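Local coordinates for protein glucoamylase (Thermoanaerobacterium thermosaccharolyticum, PDB 1LF9) that hydrolyses terminal alpha-1,4-linked glucose units from the non-reducing ends of starch-like chains, probably releasing beta-D-glucose, at residues Q434-E439 and D533-E538. Numbering follows the deposited sequence.
Sequences QERWEE and DPSFLE. With AC1 (4,6-dideoxy-4-{[(1S,4R,5S,6S)-4,5,6-trihydroxy-3-(hydroxymethyl)cyclohex-2-en-1-yl]amino}-alpha-D-glucopyranose), chain C; GLC (alpha-D-glucopyranose), chain B.
Arg436 reaches Ser535 side-on: NE lies 2.8 Å from Ser535 OG and NH1 2.9 Å from the same oxygen, both bonds bent, with OG somewhat out of the guanidinium plane (18°, measured on the NE bond). The chain runs extended from CG to NE (chi2 178°), which carries the group out to the serine. Ser535 OG in turn donates to Asp533 OD1, 2.6 Å away, meeting it from above the carboxylate plane; Ser535 N reaches OD1 from the same face, closing an Asx turn at the start of the 3-10 segment 534-536.

Charge adds a looser tie. Glu538, bent at chi2, lays CG over one guanidinium face, and its OE2 stands 3.6 Å from Arg436 NH2, well out of plane, so only the charges meet; water 2 links the same two atoms. NH1 also pairs with Glu605. With a methionine in place of this arginine, Ser535 OG would probably lose both N-H donors, and Glu538 and Glu605 this positive partner.

The Trp437 indole edge faces Asp533, NE1 making a weak bond of 2.8 Å to OD2, ring and carboxylate planes 14° apart. Water 1 donates to this OD2 and to OE2 of Glu435, probably the proton acceptor.

On the ligand side, the type I turn from Glu435 to Glu438 offers Arg436 O to AC1 O3B and Trp437 O to AC1 O3, while OE1 of Glu438, probably the proton donor, accepts from AC1 N4A at 2.5 Å. Segment 533-538 thus backs the catalytic loop in the (alpha/alpha)6 barrel of a family 15 glucoamylase, its active site occupied by acarviosine (AC1) linked to glucose, as in acarbose.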
ATOM      1  N   GLN A 434      11.871 -10.119 -16.651  1.00 28.46           N
ATOM      2  CA  GLN A 434      10.428 -10.059 -16.509  1.00 30.14           C
ATOM      3  C   GLN A 434       9.973  -8.628 -16.758  1.00 29.37           C
ATOM      4  O   GLN A 434      10.739  -7.675 -16.561  1.00 27.80           O
ATOM      5  CB  GLN A 434       9.992 -10.559 -15.122  1.00 33.18           C
ATOM      6  CG  GLN A 434      10.637  -9.882 -13.940  1.00 35.72           C
ATOM      7  CD  GLN A 434      10.448 -10.680 -12.652  1.00 36.17           C
ATOM      8  OE1 GLN A 434      10.533 -10.136 -11.553  1.00 35.15           O
ATOM      9  NE2 GLN A 434      10.204 -11.978 -12.788  1.00 34.16           N
ATOM     10  N   GLU A 435       8.741  -8.480 -17.237  1.00 27.61           N
ATOM     11  CA  GLU A 435       8.191  -7.159 -17.509  1.00 24.99           C
ATOM     12  C   GLU A 435       7.620  -6.575 -16.215  1.00 24.06           C
ATOM     13  O   GLU A 435       7.812  -7.158 -15.140  1.00 22.05           O
ATOM     14  CB  GLU A 435       7.140  -7.227 -18.628  1.00 23.55           C
ATOM     15  CG  GLU A 435       6.338  -8.519 -18.672  1.00 22.35           C
ATOM     16  CD  GLU A 435       5.657  -8.807 -17.356  1.00 23.67           C
ATOM     17  OE1 GLU A 435       6.183  -9.622 -16.568  1.00 25.94           O
ATOM     18  OE2 GLU A 435       4.592  -8.206 -17.103  1.00 22.66           O
ATOM     19  N   ARG A 436       6.922  -5.444 -16.294  1.00 21.23           N
ATOM     20  CA  ARG A 436       6.457  -4.819 -15.067  1.00 21.64           C
ATOM     21  C   ARG A 436       5.487  -5.587 -14.182  1.00 22.47           C
ATOM     22  O   ARG A 436       5.359  -5.268 -13.001  1.00 21.80           O
ATOM     23  CB  ARG A 436       5.928  -3.397 -15.336  1.00 22.37           C
ATOM     24  CG  ARG A 436       4.666  -3.290 -16.158  1.00 24.98           C
ATOM     25  CD  ARG A 436       4.281  -1.828 -16.275  1.00 23.53           C
ATOM     26  NE  ARG A 436       2.957  -1.646 -16.854  1.00 21.04           N
ATOM     27  CZ  ARG A 436       2.314  -0.487 -16.882  1.00 21.72           C
ATOM     28  NH1 ARG A 436       1.105  -0.408 -17.426  1.00 24.00           N
ATOM     29  NH2 ARG A 436       2.877   0.594 -16.362  1.00 24.71           N
ATOM     30  N   TRP A 437       4.815  -6.597 -14.726  1.00 22.28           N
ATOM     31  CA  TRP A 437       3.890  -7.384 -13.913  1.00 22.33           C
ATOM     32  C   TRP A 437       4.663  -8.486 -13.165  1.00 23.62           C
ATOM     33  O   TRP A 437       4.083  -9.280 -12.435  1.00 23.47           O
ATOM     34  CB  TRP A 437       2.788  -7.987 -14.781  1.00 20.41           C
ATOM     35  CG  TRP A 437       1.924  -6.973 -15.496  1.00 21.71           C
ATOM     36  CD1 TRP A 437       1.284  -7.154 -16.685  1.00 22.18           C
ATOM     37  CD2 TRP A 437       1.570  -5.647 -15.052  1.00 22.28           C
ATOM     38  NE1 TRP A 437       0.557  -6.040 -17.007  1.00 22.73           N
ATOM     39  CE2 TRP A 437       0.712  -5.099 -16.025  1.00 22.77           C
ATOM     40  CE3 TRP A 437       1.894  -4.874 -13.925  1.00 23.44           C
ATOM     41  CZ2 TRP A 437       0.167  -3.811 -15.912  1.00 22.79           C
ATOM     42  CZ3 TRP A 437       1.352  -3.592 -13.812  1.00 23.69           C
ATOM     43  CH2 TRP A 437       0.496  -3.077 -14.803  1.00 22.89           C
ATOM     44  N   GLU A 438       5.979  -8.520 -13.372  1.00 25.44           N
ATOM     45  CA  GLU A 438       6.879  -9.456 -12.683  1.00 24.93           C
ATOM     46  C   GLU A 438       6.634 -10.933 -12.955  1.00 25.01           C
ATOM     47  O   GLU A 438       6.856 -11.765 -12.077  1.00 25.83           O
ATOM     48  CB  GLU A 438       6.781  -9.212 -11.173  1.00 22.44           C
ATOM     49  CG  GLU A 438       6.697  -7.744 -10.804  1.00 22.42           C
ATOM     50  CD  GLU A 438       6.901  -7.496  -9.324  1.00 24.35           C
ATOM     51  OE1 GLU A 438       5.914  -7.547  -8.557  1.00 25.39           O
ATOM     52  OE2 GLU A 438       8.059  -7.267  -8.925  1.00 24.59           O
ATOM     53  N   GLU A 439       6.220 -11.285 -14.165  1.00 26.06           N
ATOM     54  CA  GLU A 439       5.927 -12.685 -14.422  1.00 24.44           C
ATOM     55  C   GLU A 439       6.589 -13.356 -15.613  1.00 24.45           C
ATOM     56  O   GLU A 439       6.772 -14.565 -15.596  1.00 25.92           O
ATOM     57  CB  GLU A 439       4.415 -12.846 -14.544  1.00 25.69           C
ATOM     58  CG  GLU A 439       3.652 -12.019 -13.530  1.00 23.05           C
ATOM     59  CD  GLU A 439       2.175 -11.947 -13.822  1.00 23.99           C
ATOM     60  OE1 GLU A 439       1.801 -11.730 -15.000  1.00 22.71           O
ATOM     61  OE2 GLU A 439       1.389 -12.079 -12.864  1.00 26.34           O
ATOM     62  N   ASP A 533      -1.690  -6.215 -23.740  1.00 24.21           N
ATOM     63  CA  ASP A 533      -1.496  -5.602 -22.426  1.00 22.49           C
ATOM     64  C   ASP A 533      -1.524  -4.080 -22.594  1.00 23.18           C
ATOM     65  O   ASP A 533      -0.816  -3.531 -23.436  1.00 23.67           O
ATOM     66  CB  ASP A 533      -0.124  -6.073 -21.914  1.00 22.52           C
ATOM     67  CG  ASP A 533       0.158  -5.668 -20.479  1.00 23.10           C
ATOM     68  OD1 ASP A 533      -0.127  -4.515 -20.108  1.00 23.33           O
ATOM     69  OD2 ASP A 533       0.692  -6.511 -19.722  1.00 22.91           O
ATOM     70  N   PRO A 534      -2.345  -3.372 -21.803  1.00 24.73           N
ATOM     71  CA  PRO A 534      -2.380  -1.910 -21.957  1.00 25.02           C
ATOM     72  C   PRO A 534      -1.050  -1.225 -21.618  1.00 23.88           C
ATOM     73  O   PRO A 534      -0.860  -0.032 -21.867  1.00 23.19           O
ATOM     74  CB  PRO A 534      -3.526  -1.485 -21.034  1.00 25.02           C
ATOM     75  CG  PRO A 534      -3.574  -2.576 -20.014  1.00 27.60           C
ATOM     76  CD  PRO A 534      -3.343  -3.824 -20.821  1.00 26.88           C
ATOM     77  N   SER A 535      -0.118  -1.997 -21.079  1.00 20.83           N
ATOM     78  CA  SER A 535       1.180  -1.454 -20.727  1.00 23.08           C
ATOM     79  C   SER A 535       1.906  -0.898 -21.954  1.00 22.73           C
ATOM     80  O   SER A 535       2.891  -0.178 -21.816  1.00 21.18           O
ATOM     81  CB  SER A 535       2.044  -2.534 -20.062  1.00 22.18           C
ATOM     82  OG  SER A 535       1.482  -2.956 -18.825  1.00 24.30           O
ATOM     83  N   PHE A 536       1.425  -1.224 -23.151  1.00 22.11           N
ATOM     84  CA  PHE A 536       2.086  -0.725 -24.343  1.00 22.11           C
ATOM     85  C   PHE A 536       1.972   0.786 -24.372  1.00 25.25           C
ATOM     86  O   PHE A 536       2.790   1.463 -25.000  1.00 26.31           O
ATOM     87  CB  PHE A 536       1.468  -1.312 -25.616  1.00 23.49           C
ATOM     88  CG  PHE A 536       0.156  -0.686 -26.000  1.00 26.16           C
ATOM     89  CD1 PHE A 536      -1.016  -1.019 -25.328  1.00 25.40           C
ATOM     90  CD2 PHE A 536       0.098   0.252 -27.026  1.00 25.25           C
ATOM     91  CE1 PHE A 536      -2.234  -0.424 -25.675  1.00 25.16           C
ATOM     92  CE2 PHE A 536      -1.114   0.855 -27.383  1.00 26.77           C
ATOM     93  CZ  PHE A 536      -2.282   0.517 -26.706  1.00 23.47           C
ATOM     94  N   LEU A 537       0.960   1.319 -23.687  1.00 24.13           N
ATOM     95  CA  LEU A 537       0.769   2.763 -23.656  1.00 25.12           C
ATOM     96  C   LEU A 537       1.941   3.485 -23.010  1.00 25.18           C
ATOM     97  O   LEU A 537       2.030   4.710 -23.075  1.00 25.84           O
ATOM     98  CB  LEU A 537      -0.534   3.123 -22.930  1.00 23.75           C
ATOM     99  CG  LEU A 537      -1.777   2.770 -23.749  1.00 22.42           C
ATOM    100  CD1 LEU A 537      -3.040   3.115 -22.977  1.00 23.40           C
ATOM    101  CD2 LEU A 537      -1.725   3.527 -25.074  1.00 20.55           C
ATOM    102  N   GLU A 538       2.831   2.721 -22.385  1.00 24.43           N
ATOM    103  CA  GLU A 538       4.019   3.282 -21.740  1.00 26.37           C
ATOM    104  C   GLU A 538       4.912   3.890 -22.816  1.00 26.79           C
ATOM    105  O   GLU A 538       5.712   4.784 -22.542  1.00 25.50           O
ATOM    106  CB  GLU A 538       4.798   2.189 -21.001  1.00 25.93           C
ATOM    107  CG  GLU A 538       4.216   1.800 -19.643  1.00 29.10           C
ATOM    108  CD  GLU A 538       4.443   2.854 -18.581  1.00 29.19           C
ATOM    109  OE1 GLU A 538       3.685   3.848 -18.541  1.00 28.69           O
ATOM    110  OE2 GLU A 538       5.394   2.687 -17.790  1.00 30.34           O
TER
HETATM  111  C1  AC1 C   3       2.701 -11.714  -7.939  1.00 27.45           C
HETATM  112  O2  AC1 C   3       2.025 -12.093 -10.227  1.00 25.43           O
HETATM  113  C2  AC1 C   3       2.035 -11.106  -9.193  1.00 27.94           C
HETATM  114  C4A AC1 C   3       4.174  -3.745  -8.849  1.00 26.07           C
HETATM  115  C3  AC1 C   3       2.775  -9.807  -9.636  1.00 26.44           C
HETATM  116  O3  AC1 C   3       2.120  -9.287 -10.800  1.00 24.76           O
HETATM  117  C4  AC1 C   3       2.725  -8.794  -8.467  1.00 25.32           C
HETATM  118  N4A AC1 C   3       3.400  -7.515  -8.854  1.00 25.67           N
HETATM  119  C5  AC1 C   3       3.467  -9.456  -7.209  1.00 26.20           C
HETATM  120  O5  AC1 C   3       2.777 -10.737  -6.847  1.00 27.38           O
HETATM  121  C6  AC1 C   3       3.475  -8.582  -5.972  1.00 24.52           C
HETATM  122  C1B AC1 C   3       2.482  -6.332  -8.725  1.00 25.54           C
HETATM  123  C2B AC1 C   3       2.514  -5.428  -9.998  1.00 25.03           C
HETATM  124  O2B AC1 C   3       2.234  -6.249 -11.110  1.00 24.59           O
HETATM  125  C3B AC1 C   3       3.863  -4.669 -10.123  1.00 25.51           C
HETATM  126  O3B AC1 C   3       3.863  -3.857 -11.270  1.00 24.67           O
HETATM  127  O4  AC1 C   3       5.579  -3.583  -8.817  1.00 29.82           O
HETATM  128  C5B AC1 C   3       3.595  -4.321  -7.510  1.00 27.87           C
HETATM  129  C7B AC1 C   3       2.839  -5.505  -7.470  1.00 25.35           C
HETATM  130  C6B AC1 C   3       3.858  -3.560  -6.213  1.00 27.49           C
HETATM  131  O6B AC1 C   3       2.834  -2.567  -6.027  1.00 29.82           O
HETATM  132  C1  GLC B   2       6.550 -15.205  -6.588  1.00 42.31           C
HETATM  133  C2  GLC B   2       5.224 -14.946  -5.794  1.00 39.95           C
HETATM  134  C3  GLC B   2       4.229 -14.242  -6.775  1.00 36.95           C
HETATM  135  C4  GLC B   2       4.861 -12.861  -7.220  1.00 34.43           C
HETATM  136  C5  GLC B   2       6.160 -13.161  -7.941  1.00 35.15           C
HETATM  137  C6  GLC B   2       6.852 -11.844  -8.344  1.00 33.86           C
HETATM  138  O2  GLC B   2       4.708 -16.187  -5.345  1.00 42.00           O
HETATM  139  O3  GLC B   2       3.035 -14.022  -6.077  1.00 33.81           O
HETATM  140  O4  GLC B   2       4.038 -12.115  -8.188  1.00 30.31           O
HETATM  141  O5  GLC B   2       7.066 -13.924  -7.048  1.00 40.16           O
HETATM  142  O6  GLC B   2       7.751 -12.073  -9.395  1.00 31.23           O
HETATM  143  O   HOH W   1       3.399  -7.101 -19.351  1.00 19.40           O
HETATM  144  O   HOH W   2       5.750   1.653 -15.168  1.00 17.31           O